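Local atomic coordinates of lipoprotein, putative (Bacillus anthracis, PDB entry 4NOH), a protein that is of unknown function but, as a putative lipoprotein, may bind lipid. Residues A[108-116]-A[160-168]. Residues are numbered along the deposited sequence; the frame is centred on the assembly and turned at random.
Sequences VIGDARKYT and VEEAHMVEV
The imidazole of His164 is held on both faces: Lys114 CG stands over its centre, a CH-pi contact 3.5 Å from the ring centroid and 8° off the normal, while Val166 CG1 lies against the opposite face, offset toward the rim. At the ring edge, near its plane, His164 CE1 faces Ile109 O at 3.3 Å. This packing sets the loop that follows strand 107-109 of the antiparallel sheet over strand 162-166, an outermost strand of the mixed sheet. His164 NE2 hydrogen-bonds to Tyr9 OH on the neighbouring strand.

A classic beta bulge, in which Glu161 and Glu162 both oppose Tyr9, marks the other end. There, in the modelled conformer of Glu161, one of two, Tyr115 OH donates to Glu161 OE1 at 2.6 Å, arriving 59° out of the carboxylate plane, although that oxygen lies near the plane of the phenol ring; in this conformer Glu161 OE2 pairs with Lys135. Glu162 OE1 instead accepts from two waters, one bound to Lys114 NZ and the other to Tyr115 N; Lys114 NZ and Glu162 OE1 themselves stay 4.8 Å apart, and Glu162 OE2 pairs with Lys155.

Near the C-terminus, Asp111 OD1 forms a salt bridge with Lys62, and the N-H of Glu167 meets the second carboxylate oxygen, Asp111 OD2, on the syn side at an N-to-OD2 distance of 2.9 Å, but tilted 35° out of the carboxylate plane.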
ATOM      1  N   VAL A 108      -5.598   1.536   6.008  1.00 13.23           N
ATOM      2  CA  VAL A 108      -4.985   0.452   5.272  1.00 13.34           C
ATOM      3  C   VAL A 108      -4.900   0.801   3.789  1.00 13.81           C
ATOM      4  O   VAL A 108      -5.485   1.761   3.333  1.00 14.22           O
ATOM      5  CB  VAL A 108      -5.796  -0.880   5.442  1.00 14.33           C
ATOM      6  CG1 VAL A 108      -5.822  -1.337   6.913  1.00 14.65           C
ATOM      7  CG2 VAL A 108      -7.219  -0.743   4.911  1.00 14.66           C
ATOM      8  N   ILE A 109      -4.120   0.030   3.044  1.00 12.94           N
ATOM      9  CA  ILE A 109      -4.111   0.145   1.586  1.00 12.52           C
ATOM     10  C   ILE A 109      -5.203  -0.802   1.057  1.00 13.79           C
ATOM     11  O   ILE A 109      -5.272  -1.991   1.427  1.00 14.44           O
ATOM     12  CB  ILE A 109      -2.762  -0.237   0.977  1.00 12.09           C
ATOM     13  CG1 ILE A 109      -1.726   0.845   1.339  1.00 12.15           C
ATOM     14  CG2 ILE A 109      -2.875  -0.369  -0.544  1.00 12.97           C
ATOM     15  CD1 ILE A 109      -0.293   0.466   1.026  1.00 13.22           C
ATOM     16  N   GLY A 110      -6.070  -0.290   0.196  1.00 14.82           N
ATOM     17  CA  GLY A 110      -7.145  -1.123  -0.310  1.00 15.89           C
ATOM     18  C   GLY A 110      -8.208  -1.380   0.733  1.00 16.40           C
ATOM     19  O   GLY A 110      -8.463  -0.538   1.619  1.00 16.05           O
ATOM     20  N   ASP A 111      -8.824  -2.551   0.670  1.00 16.34           N
ATOM     21  CA  ASP A 111     -10.004  -2.814   1.498  1.00 17.73           C
ATOM     22  C   ASP A 111      -9.794  -3.696   2.716  1.00 18.26           C
ATOM     23  O   ASP A 111     -10.730  -3.933   3.505  1.00 19.07           O
ATOM     24  CB  ASP A 111     -11.127  -3.365   0.612  1.00 19.21           C
ATOM     25  CG  ASP A 111     -11.579  -2.377  -0.483  1.00 20.42           C
ATOM     26  OD1 ASP A 111     -11.016  -1.287  -0.628  1.00 22.16           O
ATOM     27  OD2 ASP A 111     -12.530  -2.701  -1.222  1.00 22.88           O
ATOM     28  N   ALA A 112      -8.549  -4.093   2.924  1.00 15.52           N
ATOM     29  CA  ALA A 112      -8.179  -4.946   4.033  1.00 15.43           C
ATOM     30  C   ALA A 112      -6.693  -4.771   4.279  1.00 14.86           C
ATOM     31  O   ALA A 112      -5.946  -4.371   3.378  1.00 15.30           O
ATOM     32  CB  ALA A 112      -8.467  -6.396   3.667  1.00 16.36           C
ATOM     33  N   ARG A 113      -6.244  -5.119   5.468  1.00 13.75           N
ATOM     34  CA  ARG A 113      -4.840  -5.074   5.812  1.00 13.19           C
ATOM     35  C   ARG A 113      -4.126  -6.244   5.178  1.00 13.35           C
ATOM     36  O   ARG A 113      -4.315  -7.393   5.578  1.00 16.10           O
ATOM     37  CB  ARG A 113      -4.695  -5.165   7.311  1.00 14.27           C
ATOM     38  CG  ARG A 113      -3.260  -4.896   7.785  1.00 14.32           C
ATOM     39  CD  ARG A 113      -3.070  -5.114   9.288  1.00 15.15           C
ATOM     40  NE  ARG A 113      -4.209  -4.475   9.910  1.00 16.84           N
ATOM     41  CZ  ARG A 113      -4.329  -3.168  10.078  1.00 15.61           C
ATOM     42  NH1 ARG A 113      -3.290  -2.356   9.888  1.00 15.39           N
ATOM     43  NH2 ARG A 113      -5.482  -2.688  10.462  1.00 15.80           N
ATOM     44  N   LYS A 114      -3.329  -5.986   4.166  1.00 12.62           N
ATOM     45  CA  LYS A 114      -2.610  -7.028   3.455  1.00 12.95           C
ATOM     46  C   LYS A 114      -1.142  -6.634   3.334  1.00 12.88           C
ATOM     47  O   LYS A 114      -0.814  -5.454   3.296  1.00 12.94           O
ATOM     48  CB  LYS A 114      -3.226  -7.221   2.061  1.00 14.06           C
ATOM     49  CG  LYS A 114      -4.635  -7.751   2.073  1.00 15.70           C
ATOM     50  CD  LYS A 114      -4.716  -9.185   2.528  1.00 18.03           C
ATOM     51  CE  LYS A 114      -6.135  -9.687   2.495  1.00 19.69           C
ATOM     52  NZ  LYS A 114      -6.271 -11.109   2.938  1.00 20.85           N
ATOM     53  N   TYR A 115      -0.273  -7.651   3.313  1.00 13.87           N
ATOM     54  CA  TYR A 115       1.169  -7.504   3.056  1.00 14.54           C
ATOM     55  C   TYR A 115       2.014  -6.939   4.195  1.00 15.42           C
ATOM     56  O   TYR A 115       3.217  -7.173   4.253  1.00 17.54           O
ATOM     57  CB  TYR A 115       1.416  -6.692   1.784  1.00 14.50           C
ATOM     58  CG  TYR A 115       2.816  -6.836   1.198  1.00 15.07           C
ATOM     59  CD1 TYR A 115       3.241  -8.055   0.717  1.00 16.22           C
ATOM     60  CD2 TYR A 115       3.667  -5.733   1.044  1.00 15.61           C
ATOM     61  CE1 TYR A 115       4.485  -8.192   0.154  1.00 16.87           C
ATOM     62  CE2 TYR A 115       4.927  -5.880   0.460  1.00 17.35           C
ATOM     63  CZ  TYR A 115       5.301  -7.123   0.021  1.00 17.98           C
ATOM     64  OH  TYR A 115       6.535  -7.323  -0.561  1.00 24.53           O
ATOM     65  N   THR A 116       1.375  -6.265   5.132  1.00 14.55           N
ATOM     66  CA  THR A 116       2.093  -5.637   6.220  1.00 14.56           C
ATOM     67  C   THR A 116       1.187  -5.537   7.443  1.00 15.66           C
ATOM     68  O   THR A 116       0.012  -5.866   7.370  1.00 16.16           O
ATOM     69  CB  THR A 116       2.536  -4.227   5.764  1.00 14.09           C
ATOM     70  OG1 THR A 116       3.393  -3.630   6.743  1.00 13.62           O
ATOM     71  CG2 THR A 116       1.350  -3.338   5.495  1.00 15.03           C
ATOM     72  N   VAL A 160       3.529 -12.228  -7.870  1.00 14.61           N
ATOM     73  CA  VAL A 160       3.383 -11.275  -6.778  1.00 14.05           C
ATOM     74  C   VAL A 160       3.239 -12.021  -5.461  1.00 15.37           C
ATOM     75  O   VAL A 160       2.816 -13.186  -5.426  1.00 17.12           O
ATOM     76  CB  VAL A 160       2.211 -10.323  -6.971  1.00 14.01           C
ATOM     77  CG1 VAL A 160       2.417  -9.516  -8.236  1.00 13.87           C
ATOM     78  CG2 VAL A 160       0.888 -11.052  -6.994  1.00 14.64           C
ATOM     79  N   GLU A 161       3.637 -11.318  -4.393  0.60 15.48           N
ATOM     80  CA  GLU A 161       3.653 -11.842  -3.011  0.60 16.80           C
ATOM     81  C   GLU A 161       2.276 -11.850  -2.327  0.60 16.37           C
ATOM     82  O   GLU A 161       2.014 -12.689  -1.442  0.60 18.15           O
ATOM     83  CB  GLU A 161       4.655 -11.022  -2.176  0.60 18.10           C
ATOM     84  CG  GLU A 161       6.080 -11.116  -2.734  0.60 19.61           C
ATOM     85  CD  GLU A 161       7.125 -10.306  -2.000  0.60 22.65           C
ATOM     86  OE1 GLU A 161       6.917  -9.923  -0.833  0.60 25.89           O
ATOM     87  OE2 GLU A 161       8.196 -10.074  -2.608  0.60 24.78           O
ATOM     88  N   GLU A 162       1.403 -10.926  -2.739  1.00 14.60           N
ATOM     89  CA  GLU A 162       0.090 -10.796  -2.157  1.00 15.37           C
ATOM     90  C   GLU A 162      -0.791  -9.998  -3.107  1.00 13.32           C
ATOM     91  O   GLU A 162      -0.302  -9.233  -3.928  1.00 12.95           O
ATOM     92  CB  GLU A 162       0.217 -10.068  -0.811  1.00 16.20           C
ATOM     93  CG  GLU A 162      -1.083  -9.894  -0.033  1.00 17.68           C
ATOM     94  CD  GLU A 162      -1.803 -11.204   0.257  1.00 19.67           C
ATOM     95  OE1 GLU A 162      -1.765 -11.666   1.420  1.00 24.00           O
ATOM     96  OE2 GLU A 162      -2.375 -11.813  -0.682  1.00 20.38           O
ATOM     97  N   ALA A 163      -2.094 -10.242  -3.029  1.00 13.76           N
ATOM     98  CA  ALA A 163      -3.058  -9.550  -3.861  1.00 12.94           C
ATOM     99  C   ALA A 163      -4.419  -9.620  -3.214  1.00 13.43           C
ATOM    100  O   ALA A 163      -4.734 -10.573  -2.518  1.00 14.98           O
ATOM    101  CB  ALA A 163      -3.103 -10.147  -5.265  1.00 13.36           C
ATOM    102  N   HIS A 164      -5.229  -8.582  -3.428  1.00 12.66           N
ATOM    103  CA  HIS A 164      -6.580  -8.549  -2.905  1.00 13.49           C
ATOM    104  C   HIS A 164      -7.485  -7.719  -3.784  1.00 13.52           C
ATOM    105  O   HIS A 164      -7.024  -6.806  -4.494  1.00 12.93           O
ATOM    106  CB  HIS A 164      -6.648  -8.125  -1.411  1.00 13.82           C
ATOM    107  CG  HIS A 164      -5.989  -6.817  -1.070  1.00 13.40           C
ATOM    108  ND1 HIS A 164      -6.592  -5.891  -0.249  1.00 14.43           N
ATOM    109  CD2 HIS A 164      -4.760  -6.323  -1.348  1.00 13.31           C
ATOM    110  CE1 HIS A 164      -5.765  -4.874  -0.050  1.00 13.70           C
ATOM    111  NE2 HIS A 164      -4.638  -5.126  -0.681  1.00 12.87           N
HETATM  112  N   MSE A 165      -8.774  -8.035  -3.728  1.00 15.03           N
HETATM  113  CA  MSE A 165      -9.786  -7.314  -4.475  1.00 15.91           C
HETATM  114  C   MSE A 165     -10.132  -6.053  -3.743  1.00 16.38           C
HETATM  115  O   MSE A 165     -10.332  -6.051  -2.509  1.00 17.63           O
HETATM  116  CB  MSE A 165     -11.078  -8.118  -4.561  1.00 18.37           C
HETATM  117  CG  MSE A 165     -10.870  -9.429  -5.314  1.00 21.25           C
HETATM  118 SE   MSE A 165     -10.735  -9.187  -7.262  1.00 22.16          SE
HETATM  119  CE  MSE A 165     -12.131  -7.866  -7.677  1.00 24.76           C
ATOM    120  N   VAL A 166     -10.302  -4.982  -4.503  1.00 15.97           N
ATOM    121  CA  VAL A 166     -10.623  -3.713  -3.920  1.00 17.95           C
ATOM    122  C   VAL A 166     -11.633  -2.947  -4.750  1.00 18.51           C
ATOM    123  O   VAL A 166     -11.729  -3.140  -5.954  1.00 18.20           O
ATOM    124  CB  VAL A 166      -9.352  -2.830  -3.759  1.00 17.74           C
ATOM    125  CG1 VAL A 166      -8.261  -3.555  -2.971  1.00 17.84           C
ATOM    126  CG2 VAL A 166      -8.791  -2.359  -5.110  1.00 17.92           C
ATOM    127  N   GLU A 167     -12.393  -2.072  -4.095  0.60 19.56           N
ATOM    128  CA  GLU A 167     -13.315  -1.192  -4.802  0.60 22.12           C
ATOM    129  C   GLU A 167     -12.526   0.033  -5.247  0.60 22.48           C
ATOM    130  O   GLU A 167     -11.837   0.677  -4.441  0.60 23.29           O
ATOM    131  CB  GLU A 167     -14.500  -0.813  -3.913  0.60 24.67           C
ATOM    132  CG  GLU A 167     -15.345  -2.025  -3.576  0.60 26.34           C
ATOM    133  CD  GLU A 167     -16.651  -1.695  -2.891  0.60 30.94           C
ATOM    134  OE1 GLU A 167     -16.789  -0.584  -2.336  0.60 32.97           O
ATOM    135  OE2 GLU A 167     -17.545  -2.574  -2.903  0.60 32.76           O
ATOM    136  N   VAL A 168     -12.602   0.343  -6.533  1.00 22.27           N
ATOM    137  CA  VAL A 168     -11.844   1.464  -7.054  1.00 24.39           C
ATOM    138  C   VAL A 168     -12.631   2.766  -6.926  1.00 27.79           C
ATOM    139  O   VAL A 168     -13.847   2.752  -6.731  1.00 29.79           O
ATOM    140  CB  VAL A 168     -11.307   1.194  -8.467  1.00 25.14           C
ATOM    141  CG1 VAL A 168     -10.230   0.118  -8.380  1.00 24.36           C
ATOM    142  CG2 VAL A 168     -12.410   0.787  -9.407  1.00 28.09           C
TER
HETATM  143  O   HOH W   1      -4.236 -12.920   1.558  1.00 27.37           O
HETATM  144  O   HOH W   2      -1.183 -10.351   3.703  1.00 22.75           O